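Mannosylglycerate hydrolase MGH1-like glycoside hydrolase domain-containing protein (PDB 4WVA) hydrolyses mannosylglycerate, a solute of osmotic stress in thermophiles, to mannose and glycerate, and also splits glucosylglycerate. Local coordinates at residues W170-P178 against S228-G236; L273-Y284 against A308-L319. All coordinates share one frame; numbering follows the deposited sequence. Where two conformers were deposited one is given.

Interaction 1. Residues W170-P178 against S228-G236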
loop_
_atom_site.group_PDB
_atom_site.type_symbol
_atom_site.label_atom_id
_atom_site.label_comp_id
_atom_site.label_asym_id
_atom_site.label_seq_id
_atom_site.Cartn_x
_atom_site.Cartn_y
_atom_site.Cartn_z
ATOM N N TRP A 170 10.187 20.977 -17.861
ATOM C CA TRP A 170 11.644 21.030 -18.022
ATOM C C TRP A 170 12.212 22.449 -18.259
ATOM O O TRP A 170 13.439 22.602 -18.324
ATOM C CB TRP A 170 12.113 20.113 -19.162
ATOM C CG TRP A 170 11.446 18.747 -19.234
ATOM C CD1 TRP A 170 11.131 18.071 -20.362
ATOM C CD2 TRP A 170 11.017 17.924 -18.135
ATOM N NE1 TRP A 170 10.540 16.866 -20.054
ATOM C CE2 TRP A 170 10.450 16.756 -18.692
ATOM C CE3 TRP A 170 11.045 18.065 -16.734
ATOM C CZ2 TRP A 170 9.884 15.753 -17.908
ATOM C CZ3 TRP A 170 10.483 17.068 -15.964
ATOM C CH2 TRP A 170 9.920 15.925 -16.552
ATOM N N ASP A 171 11.351 23.462 -18.348
ATOM C CA ASP A 171 11.805 24.845 -18.669
ATOM C C ASP A 171 12.847 25.364 -17.676
ATOM O O ASP A 171 13.970 25.685 -18.066
ATOM C CB ASP A 171 10.639 25.833 -18.737
ATOM C CG ASP A 171 9.745 25.650 -19.957
ATOM O OD1 ASP A 171 9.986 24.749 -20.814
ATOM O OD2 ASP A 171 8.762 26.431 -20.045
ATOM N N LYS A 172 12.505 25.423 -16.391
ATOM C CA LYS A 172 13.484 25.886 -15.384
ATOM C C LYS A 172 14.739 25.016 -15.274
ATOM O O LYS A 172 15.853 25.539 -15.287
ATOM C CB LYS A 172 12.817 26.103 -14.027
ATOM C CG LYS A 172 11.744 27.168 -14.060
ATOM C CD LYS A 172 11.382 27.672 -12.666
ATOM C CE LYS A 172 10.195 28.619 -12.732
ATOM N NZ LYS A 172 9.815 29.156 -11.391
ATOM N N PRO A 173 14.594 23.675 -15.204
ATOM C CA PRO A 173 15.814 22.875 -15.220
ATOM C C PRO A 173 16.697 23.140 -16.459
ATOM O O PRO A 173 17.916 23.201 -16.350
ATOM C CB PRO A 173 15.293 21.438 -15.216
ATOM C CG PRO A 173 13.952 21.525 -14.548
ATOM C CD PRO A 173 13.393 22.880 -14.864
ATOM N N LEU A 174 16.076 23.300 -17.619
ATOM C CA LEU A 174 16.843 23.499 -18.848
ATOM C C LEU A 174 17.514 24.859 -18.906
ATOM O O LEU A 174 18.523 25.006 -19.594
ATOM C CB LEU A 174 15.966 23.340 -20.075
ATOM C CG LEU A 174 15.817 21.904 -20.507
ATOM C CD1 LEU A 174 14.662 21.840 -21.493
ATOM C CD2 LEU A 174 17.105 21.338 -21.110
ATOM N N SER A 175 16.967 25.832 -18.192
ATOM C CA SER A 175 17.546 27.185 -18.158
ATOM C C SER A 175 18.969 27.214 -17.588
ATOM O O SER A 175 19.709 28.184 -17.814
ATOM C CB SER A 175 16.639 28.140 -17.379
ATOM O OG SER A 175 16.709 27.878 -15.991
ATOM N N ARG A 176 19.369 26.168 -16.861
ATOM C CA ARG A 176 20.717 26.075 -16.308
ATOM C C ARG A 176 21.744 25.431 -17.229
ATOM O O ARG A 176 22.929 25.383 -16.891
ATOM C CB ARG A 176 20.693 25.326 -14.973
ATOM C CG ARG A 176 19.690 25.938 -14.030
ATOM C CD ARG A 176 19.867 25.534 -12.587
ATOM N NE ARG A 176 18.695 26.015 -11.880
ATOM C CZ ARG A 176 17.590 25.304 -11.658
ATOM N NH1 ARG A 176 17.506 24.026 -12.026
ATOM N NH2 ARG A 176 16.572 25.884 -11.038
ATOM N N VAL A 177 21.317 24.944 -18.396
ATOM C CA VAL A 177 22.221 24.263 -19.298
ATOM C C VAL A 177 22.950 25.330 -20.111
ATOM O O VAL A 177 22.291 26.155 -20.738
ATOM C CB VAL A 177 21.449 23.322 -20.235
ATOM C CG1 VAL A 177 22.366 22.725 -21.300
ATOM C CG2 VAL A 177 20.774 22.237 -19.405
ATOM N N PRO A 178 24.297 25.333 -20.072
ATOM C CA PRO A 178 25.020 26.394 -20.804
ATOM C C PRO A 178 24.884 26.236 -22.314
ATOM O O PRO A 178 24.839 25.110 -22.804
ATOM C CB PRO A 178 26.477 26.202 -20.373
ATOM C CG PRO A 178 26.573 24.830 -19.795
ATOM C CD PRO A 178 25.202 24.457 -19.303
ATOM N N SER A 228 26.021 16.505 -14.888
ATOM C CA SER A 228 24.912 17.007 -15.694
ATOM C C SER A 228 24.261 18.209 -15.011
ATOM O O SER A 228 23.885 18.126 -13.841
ATOM C CB SER A 228 23.855 15.942 -15.981
ATOM O OG SER A 228 22.825 16.527 -16.763
ATOM N N PRO A 229 24.122 19.338 -15.729
ATOM C CA PRO A 229 23.378 20.461 -15.199
ATOM C C PRO A 229 21.859 20.252 -15.238
ATOM O O PRO A 229 21.118 21.134 -14.794
ATOM C CB PRO A 229 23.786 21.612 -16.116
ATOM C CG PRO A 229 24.063 20.942 -17.414
ATOM C CD PRO A 229 24.640 19.616 -17.088
ATOM N N PHE A 230 21.411 19.100 -15.759
ATOM C CA PHE A 230 19.984 18.735 -15.835
ATOM C C PHE A 230 19.873 17.404 -15.103
ATOM O O PHE A 230 20.454 16.413 -15.542
ATOM C CB PHE A 230 19.530 18.572 -17.297
ATOM C CG PHE A 230 18.051 18.311 -17.464
ATOM C CD1 PHE A 230 17.540 17.023 -17.394
ATOM C CD2 PHE A 230 17.174 19.345 -17.712
ATOM C CE1 PHE A 230 16.181 16.788 -17.567
ATOM C CE2 PHE A 230 15.821 19.126 -17.873
ATOM C CZ PHE A 230 15.321 17.838 -17.803
ATOM N N LYS A 231 19.199 17.399 -13.949
ATOM C CA LYS A 231 18.973 16.188 -13.155
ATOM C C LYS A 231 17.567 16.269 -12.584
ATOM O O LYS A 231 17.285 17.103 -11.710
ATOM C CB LYS A 231 20.004 16.062 -12.026
ATOM C CG LYS A 231 21.356 15.565 -12.483
ATOM C CD LYS A 231 22.227 15.157 -11.307
ATOM C CE LYS A 231 22.813 16.349 -10.575
ATOM N NZ LYS A 231 23.930 16.963 -11.350
ATOM N N VAL A 232 16.669 15.435 -13.110
ATOM C CA VAL A 232 15.266 15.533 -12.785
ATOM C C VAL A 232 14.705 14.162 -12.435
ATOM O O VAL A 232 15.047 13.163 -13.086
ATOM C CB VAL A 232 14.501 16.108 -13.992
ATOM C CG1 VAL A 232 13.006 15.960 -13.833
ATOM C CG2 VAL A 232 14.873 17.567 -14.167
ATOM N N VAL A 233 13.877 14.116 -11.389
ATOM C CA VAL A 233 13.041 12.949 -11.137
ATOM C C VAL A 233 11.729 13.198 -11.879
ATOM O O VAL A 233 10.884 13.981 -11.444
ATOM C CB VAL A 233 12.795 12.687 -9.633
ATOM C CG1 VAL A 233 11.810 11.537 -9.457
ATOM C CG2 VAL A 233 14.121 12.387 -8.932
ATOM N N ASP A 234 11.568 12.520 -13.020
ATOM C CA ASP A 234 10.397 12.647 -13.859
ATOM C C ASP A 234 9.286 11.723 -13.347
ATOM O O ASP A 234 9.471 10.493 -13.258
ATOM C CB ASP A 234 10.763 12.295 -15.308
ATOM C CG ASP A 234 9.555 12.229 -16.239
ATOM O OD1 ASP A 234 8.497 12.833 -15.954
ATOM O OD2 ASP A 234 9.677 11.536 -17.284
ATOM N N VAL A 235 8.131 12.295 -13.050
ATOM C CA VAL A 235 7.006 11.493 -12.601
ATOM C C VAL A 235 6.580 10.473 -13.659
ATOM O O VAL A 235 6.230 9.338 -13.329
ATOM C CB VAL A 235 5.801 12.350 -12.133
ATOM C CG1 VAL A 235 5.227 13.217 -13.246
ATOM C CG2 VAL A 235 4.727 11.467 -11.540
ATOM N N GLY A 236 6.626 10.861 -14.940
ATOM C CA GLY A 236 6.246 9.941 -15.998
ATOM C C GLY A 236 7.167 8.729 -16.097
ATOM O O GLY A 236 6.704 7.588 -16.069
HETATM O O HOH W 1 18.988 22.318 -13.974
#
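Phe-230 and Pro-173 meet at the middle of this contact, and most of what holds the two segments together is apolar. Pro-173 CB comes within 3.6 Å of Phe-230 CE2, while Leu-174 brings CG and CD2 to the same CD2-CE2 bond of the phenyl group. Trp-170 CB reaches the ring at its rim, near the ring plane. Val-232 uses both branches: CG2 packs against Pro-173 CB and also lies over a face of its neighbour Phe-230, and CG1, set anti to the backbone N (chi1 168°), comes within 3.5 Å of Trp-170 CZ3. At the other end Pro-229 CG touches both Val-177 CG2 and Pro-178 CD, each 4.1 Å away.

The short helix 171-175 thus lies against the chain that leaves helix 221-227 and runs through strand 232-233 into helix 235-254, in a GH63 enzyme built on an (alpha/alpha)6 barrel. The catalytic side is near: the side chain of Trp-170 is about 6 Å from that of Asp-165, the probable proton donor, and its NE1 bonds to Ser-162 OG.

Polar contacts are few, and no direct hydrogen bond crosses. Asp-234 OD1 sits at the indole rim, 3.5 Å from Trp-170 CH2 and in the ring plane, with the carboxylate turned 85° from the ring. The same oxygen accepts from Gly-236 N at 2.9 Å, above the carboxylate plane, so that Asp-234 caps the N terminus of helix 235-254.

A single water bridges the backbones, lying 2.8 Å from Pro-173 O and 2.6 Å from Pro-229 O. It also accepts from Arg-176 NH1 in the guanidinium plane, and that nitrogen has a stronger partner in Asp-288, a salt bridge.

Interaction 2. Residues L273-Y284 against A308-L319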
loop_
_atom_site.group_PDB
_atom_site.type_symbol
_atom_site.label_atom_id
_atom_site.label_comp_id
_atom_site.label_asym_id
_atom_site.label_seq_id
_atom_site.Cartn_x
_atom_site.Cartn_y
_atom_site.Cartn_z
ATOM N N LEU A 273 7.572 7.073 -5.550
ATOM C CA LEU A 273 6.581 7.654 -6.456
ATOM C C LEU A 273 5.509 8.393 -5.694
ATOM O O LEU A 273 5.097 9.486 -6.084
ATOM C CB LEU A 273 5.967 6.574 -7.378
ATOM C CG LEU A 273 5.212 7.111 -8.604
ATOM C CD1 LEU A 273 6.142 7.821 -9.565
ATOM C CD2 LEU A 273 4.462 5.990 -9.313
ATOM N N GLU A 274 5.065 7.841 -4.569
ATOM C CA GLU A 274 4.082 8.534 -3.758
ATOM C C GLU A 274 4.585 9.819 -3.112
ATOM O O GLU A 274 3.796 10.731 -2.851
ATOM C CB GLU A 274 3.432 7.587 -2.750
ATOM C CG GLU A 274 2.513 6.594 -3.425
ATOM C CD GLU A 274 1.347 7.284 -4.132
ATOM O OE1 GLU A 274 0.480 7.860 -3.452
ATOM O OE2 GLU A 274 1.327 7.248 -5.360
ATOM N N ALA A 275 5.898 9.942 -2.934
ATOM C CA ALA A 275 6.496 11.163 -2.422
ATOM C C ALA A 275 6.290 12.345 -3.369
ATOM O O ALA A 275 6.286 13.483 -2.935
ATOM C CB ALA A 275 7.982 10.973 -2.156
ATOM N N LEU A 276 6.135 12.083 -4.659
ATOM C CA LEU A 276 5.993 13.158 -5.646
ATOM C C LEU A 276 4.652 13.857 -5.570
ATOM O O LEU A 276 4.450 14.908 -6.196
ATOM C CB LEU A 276 6.206 12.614 -7.062
ATOM C CG LEU A 276 7.550 11.909 -7.324
ATOM C CD1 LEU A 276 7.615 11.446 -8.766
ATOM C CD2 LEU A 276 8.714 12.822 -6.994
ATOM N N TRP A 277 3.707 13.276 -4.840
ATOM C CA TRP A 277 2.410 13.915 -4.663
ATOM C C TRP A 277 2.533 15.207 -3.861
ATOM O O TRP A 277 3.098 15.186 -2.767
ATOM C CB TRP A 277 1.461 12.986 -3.921
ATOM C CG TRP A 277 0.093 13.585 -3.690
ATOM C CD1 TRP A 277 -0.406 14.084 -2.520
ATOM C CD2 TRP A 277 -0.949 13.707 -4.650
ATOM N NE1 TRP A 277 -1.694 14.515 -2.699
ATOM C CE2 TRP A 277 -2.052 14.296 -4.001
ATOM C CE3 TRP A 277 -1.066 13.364 -6.000
ATOM C CZ2 TRP A 277 -3.255 14.562 -4.665
ATOM C CZ3 TRP A 277 -2.252 13.626 -6.656
ATOM C CH2 TRP A 277 -3.331 14.208 -5.993
ATOM N N ASP A 278 1.972 16.295 -4.395
ATOM C CA ASP A 278 1.895 17.560 -3.696
ATOM C C ASP A 278 0.467 17.775 -3.215
ATOM O O ASP A 278 -0.458 17.939 -4.010
ATOM C CB ASP A 278 2.323 18.719 -4.604
ATOM C CG ASP A 278 2.449 20.014 -3.835
ATOM O OD1 ASP A 278 1.496 20.788 -3.813
ATOM O OD2 ASP A 278 3.462 20.178 -3.137
ATOM N N ARG A 279 0.282 17.727 -1.898
ATOM C CA ARG A 279 -1.049 17.895 -1.331
ATOM C C ARG A 279 -1.674 19.261 -1.576
ATOM O O ARG A 279 -2.875 19.340 -1.787
ATOM C CB ARG A 279 -1.034 17.595 0.168
ATOM C CG ARG A 279 -0.841 16.131 0.485
ATOM C CD ARG A 279 -0.545 15.978 1.965
ATOM N NE ARG A 279 -0.608 14.612 2.477
ATOM C CZ ARG A 279 0.407 13.755 2.502
ATOM N NH1 ARG A 279 1.587 14.072 1.973
ATOM N NH2 ARG A 279 0.240 12.551 3.055
ATOM N N GLU A 280 -0.884 20.330 -1.547
ATOM C CA GLU A 280 -1.448 21.664 -1.748
ATOM C C GLU A 280 -2.001 21.826 -3.166
ATOM O O GLU A 280 -3.094 22.365 -3.367
ATOM C CB GLU A 280 -0.403 22.732 -1.427
ATOM C CG GLU A 280 -0.992 24.064 -1.026
ATOM C CD GLU A 280 0.052 24.987 -0.434
ATOM O OE1 GLU A 280 0.131 25.088 0.800
ATOM O OE2 GLU A 280 0.811 25.589 -1.206
ATOM N N ALA A 281 -1.274 21.292 -4.150
ATOM C CA ALA A 281 -1.686 21.347 -5.556
ATOM C C ALA A 281 -2.672 20.256 -5.941
ATOM O O ALA A 281 -3.418 20.395 -6.913
ATOM C CB ALA A 281 -0.450 21.288 -6.459
ATOM N N GLY A 282 -2.694 19.164 -5.175
ATOM C CA GLY A 282 -3.502 18.016 -5.502
ATOM C C GLY A 282 -3.070 17.374 -6.813
ATOM O O GLY A 282 -3.885 17.077 -7.680
ATOM N N PHE A 283 -1.773 17.142 -6.942
ATOM C CA PHE A 283 -1.225 16.599 -8.179
ATOM C C PHE A 283 0.174 16.048 -7.945
ATOM O O PHE A 283 0.795 16.362 -6.947
ATOM C CB PHE A 283 -1.161 17.720 -9.221
ATOM C CG PHE A 283 -1.305 17.235 -10.621
ATOM C CD1 PHE A 283 -2.540 16.804 -11.083
ATOM C CD2 PHE A 283 -0.221 17.201 -11.484
ATOM C CE1 PHE A 283 -2.695 16.336 -12.378
ATOM C CE2 PHE A 283 -0.378 16.745 -12.784
ATOM C CZ PHE A 283 -1.615 16.325 -13.238
ATOM N N TYR A 284 0.638 15.191 -8.856
ATOM C CA TYR A 284 2.001 14.679 -8.803
ATOM C C TYR A 284 2.927 15.575 -9.627
ATOM O O TYR A 284 2.624 15.879 -10.790
ATOM C CB TYR A 284 2.100 13.274 -9.379
ATOM C CG TYR A 284 1.452 12.163 -8.563
ATOM C CD1 TYR A 284 2.156 11.503 -7.580
ATOM C CD2 TYR A 284 0.150 11.747 -8.825
ATOM C CE1 TYR A 284 1.596 10.450 -6.867
ATOM C CE2 TYR A 284 -0.431 10.713 -8.112
ATOM C CZ TYR A 284 0.292 10.066 -7.131
ATOM O OH TYR A 284 -0.299 9.030 -6.430
ATOM N N ALA A 308 0.840 3.114 -12.767
ATOM C CA ALA A 308 1.720 2.387 -11.848
ATOM C C ALA A 308 0.943 1.601 -10.773
ATOM O O ALA A 308 1.392 0.559 -10.307
ATOM C CB ALA A 308 2.708 3.346 -11.190
ATOM N N GLY A 309 -0.203 2.122 -10.363
ATOM C CA GLY A 309 -1.030 1.473 -9.346
ATOM C C GLY A 309 -0.614 1.754 -7.909
ATOM O O GLY A 309 -0.935 0.975 -7.005
ATOM N N THR A 310 0.074 2.874 -7.700
ATOM C CA THR A 310 0.559 3.278 -6.358
ATOM C C THR A 310 -0.400 4.125 -5.501
ATOM O O THR A 310 -0.393 3.993 -4.271
ATOM C CB THR A 310 1.933 4.014 -6.456
ATOM O OG1 THR A 310 1.801 5.278 -7.124
ATOM C CG2 THR A 310 2.954 3.172 -7.156
ATOM N N PRO A 311 -1.212 5.019 -6.102
ATOM C CA PRO A 311 -2.024 5.834 -5.198
ATOM C C PRO A 311 -3.120 5.051 -4.506
ATOM O O PRO A 311 -3.534 4.000 -5.000
ATOM C CB PRO A 311 -2.706 6.852 -6.124
ATOM C CG PRO A 311 -2.476 6.398 -7.480
ATOM C CD PRO A 311 -1.292 5.489 -7.495
ATOM N N HIS A 312 -3.597 5.567 -3.382
ATOM C CA HIS A 312 -4.871 5.126 -2.863
ATOM C C HIS A 312 -6.007 5.795 -3.641
ATOM O O HIS A 312 -5.801 6.715 -4.414
ATOM C CB HIS A 312 -5.005 5.319 -1.327
ATOM C CG HIS A 312 -4.845 6.729 -0.840
ATOM N ND1 HIS A 312 -5.716 7.741 -1.168
ATOM C CD2 HIS A 312 -3.956 7.274 0.026
ATOM C CE1 HIS A 312 -5.354 8.858 -0.559
ATOM N NE2 HIS A 312 -4.292 8.603 0.174
ATOM N N GLN A 313 -7.194 5.264 -3.448
ATOM C CA GLN A 313 -8.373 5.681 -4.191
ATOM C C GLN A 313 -8.717 7.151 -4.034
ATOM O O GLN A 313 -9.203 7.769 -4.971
ATOM C CB GLN A 313 -9.562 4.869 -3.692
ATOM C CG GLN A 313 -10.836 5.037 -4.488
ATOM C CD GLN A 313 -10.736 4.460 -5.863
ATOM O OE1 GLN A 313 -11.607 4.707 -6.698
ATOM N NE2 GLN A 313 -9.721 3.623 -6.106
ATOM N N GLY A 314 -8.534 7.676 -2.830
ATOM C CA GLY A 314 -8.781 9.099 -2.565
ATOM C C GLY A 314 -7.935 9.972 -3.458
ATOM O O GLY A 314 -8.423 10.916 -4.090
ATOM N N ARG A 315 -6.659 9.639 -3.548
ATOM C CA ARG A 315 -5.738 10.330 -4.382
ATOM C C ARG A 315 -6.126 10.178 -5.875
ATOM O O ARG A 315 -6.091 11.135 -6.642
ATOM C CB ARG A 315 -4.346 9.791 -4.115
ATOM C CG ARG A 315 -3.243 10.574 -4.730
ATOM C CD ARG A 315 -1.959 10.337 -3.941
ATOM N NE ARG A 315 -2.026 10.963 -2.642
ATOM C CZ ARG A 315 -1.056 10.972 -1.745
ATOM N NH1 ARG A 315 0.116 10.407 -2.000
ATOM N NH2 ARG A 315 -1.252 11.632 -0.589
ATOM N N ALA A 316 -6.531 8.975 -6.272
ATOM C CA ALA A 316 -7.022 8.743 -7.625
ATOM C C ALA A 316 -8.267 9.597 -7.911
ATOM O O ALA A 316 -8.432 10.125 -9.012
ATOM C CB ALA A 316 -7.326 7.260 -7.849
ATOM N N SER A 317 -9.120 9.750 -6.903
ATOM C CA SER A 317 -10.320 10.567 -7.065
ATOM C C SER A 317 -9.965 12.045 -7.255
ATOM O O SER A 317 -10.635 12.740 -8.028
ATOM C CB SER A 317 -11.315 10.346 -5.907
ATOM O OG SER A 317 -11.114 11.238 -4.829
ATOM N N LEU A 318 -8.919 12.525 -6.586
ATOM C CA LEU A 318 -8.460 13.915 -6.787
ATOM C C LEU A 318 -7.902 14.114 -8.212
ATOM O O LEU A 318 -8.137 15.153 -8.862
ATOM C CB LEU A 318 -7.458 14.339 -5.699
ATOM C CG LEU A 318 -8.068 14.362 -4.290
ATOM C CD1 LEU A 318 -6.985 14.529 -3.248
ATOM C CD2 LEU A 318 -9.079 15.479 -4.152
ATOM N N LEU A 319 -7.177 13.114 -8.724
ATOM C CA LEU A 319 -6.776 13.145 -10.131
ATOM C C LEU A 319 -7.984 13.118 -11.083
ATOM O O LEU A 319 -7.977 13.830 -12.103
ATOM C CB LEU A 319 -5.802 12.002 -10.451
ATOM C CG LEU A 319 -4.390 12.126 -9.882
ATOM C CD1 LEU A 319 -3.556 10.890 -10.242
ATOM C CD2 LEU A 319 -3.704 13.384 -10.412
#
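Leu-319 packs its two methyl branches among three rings: CD2 approaches Phe-283 CD1 at 3.7 Å and the rim of Trp-277, while CD1 lies in the plane of the Tyr-284 ring at its CE2 edge. Leu-318 CD1 adds a contact to Trp-277 CZ2. Arg-315 runs antiparallel alongside the indole. Its CG stands 3.6 Å above the centroid of the Trp-277 six-membered ring, a CH-pi contact, and a bend at chi3 (-70°) lays the guanidinium flat over the five-membered ring, planes 10° apart, as a cation-pi stack. With an alanine at Trp-277, the guanidinium of Arg-315 is likely to lose the flat surface it rests on, and a gap to open beside Leu-318 and Leu-319.

Farther out, Arg-315 NH1 makes a salt bridge to Glu-274 OE1 at 3.0 Å, bent to 132° at the hydrogen. The other carboxylate oxygen, Glu-274 OE2, takes two hydroxyls: Tyr-284 OH at 2.6 Å on its syn lone pair, and Thr-310 OG1 at 2.7 Å on the anti side, tilted out of the carboxylate plane. Both oxygens are therefore engaged, which would probably favour the charged carboxylate. At the subunit boundary Arg-279 pairs with Asp-368 of the second subunit. Strands 277-278 and 283-288 form a hairpin with a G1 beta bulge, Gly-282 and Phe-283 both facing Asp-278, and helix 313-327 packs against it.

From the N terminus, interaction 1 comes first: it closes a loop of 49 residues, 23 of them helical, where the chain returns, just before and within strand 232-233, to helix 171-175 and the turn after it. Interaction 2 opens only afterwards and closes a shorter loop of 23 residues between the hairpin region and helix 313-327, so the two loops follow in series and neither nest nor cross. Helices 235-254 and 260-275 lead from one to the other, and strands 232-233 and 283-288 are antiparallel neighbours in one sheet. The centres of the two interactions lie about 22 Å apart, yet the interactions touch where Val-235 packs on Tyr-284 and Leu-276. Interaction 1 lies near the catalytic side, interaction 2 beside the second subunit.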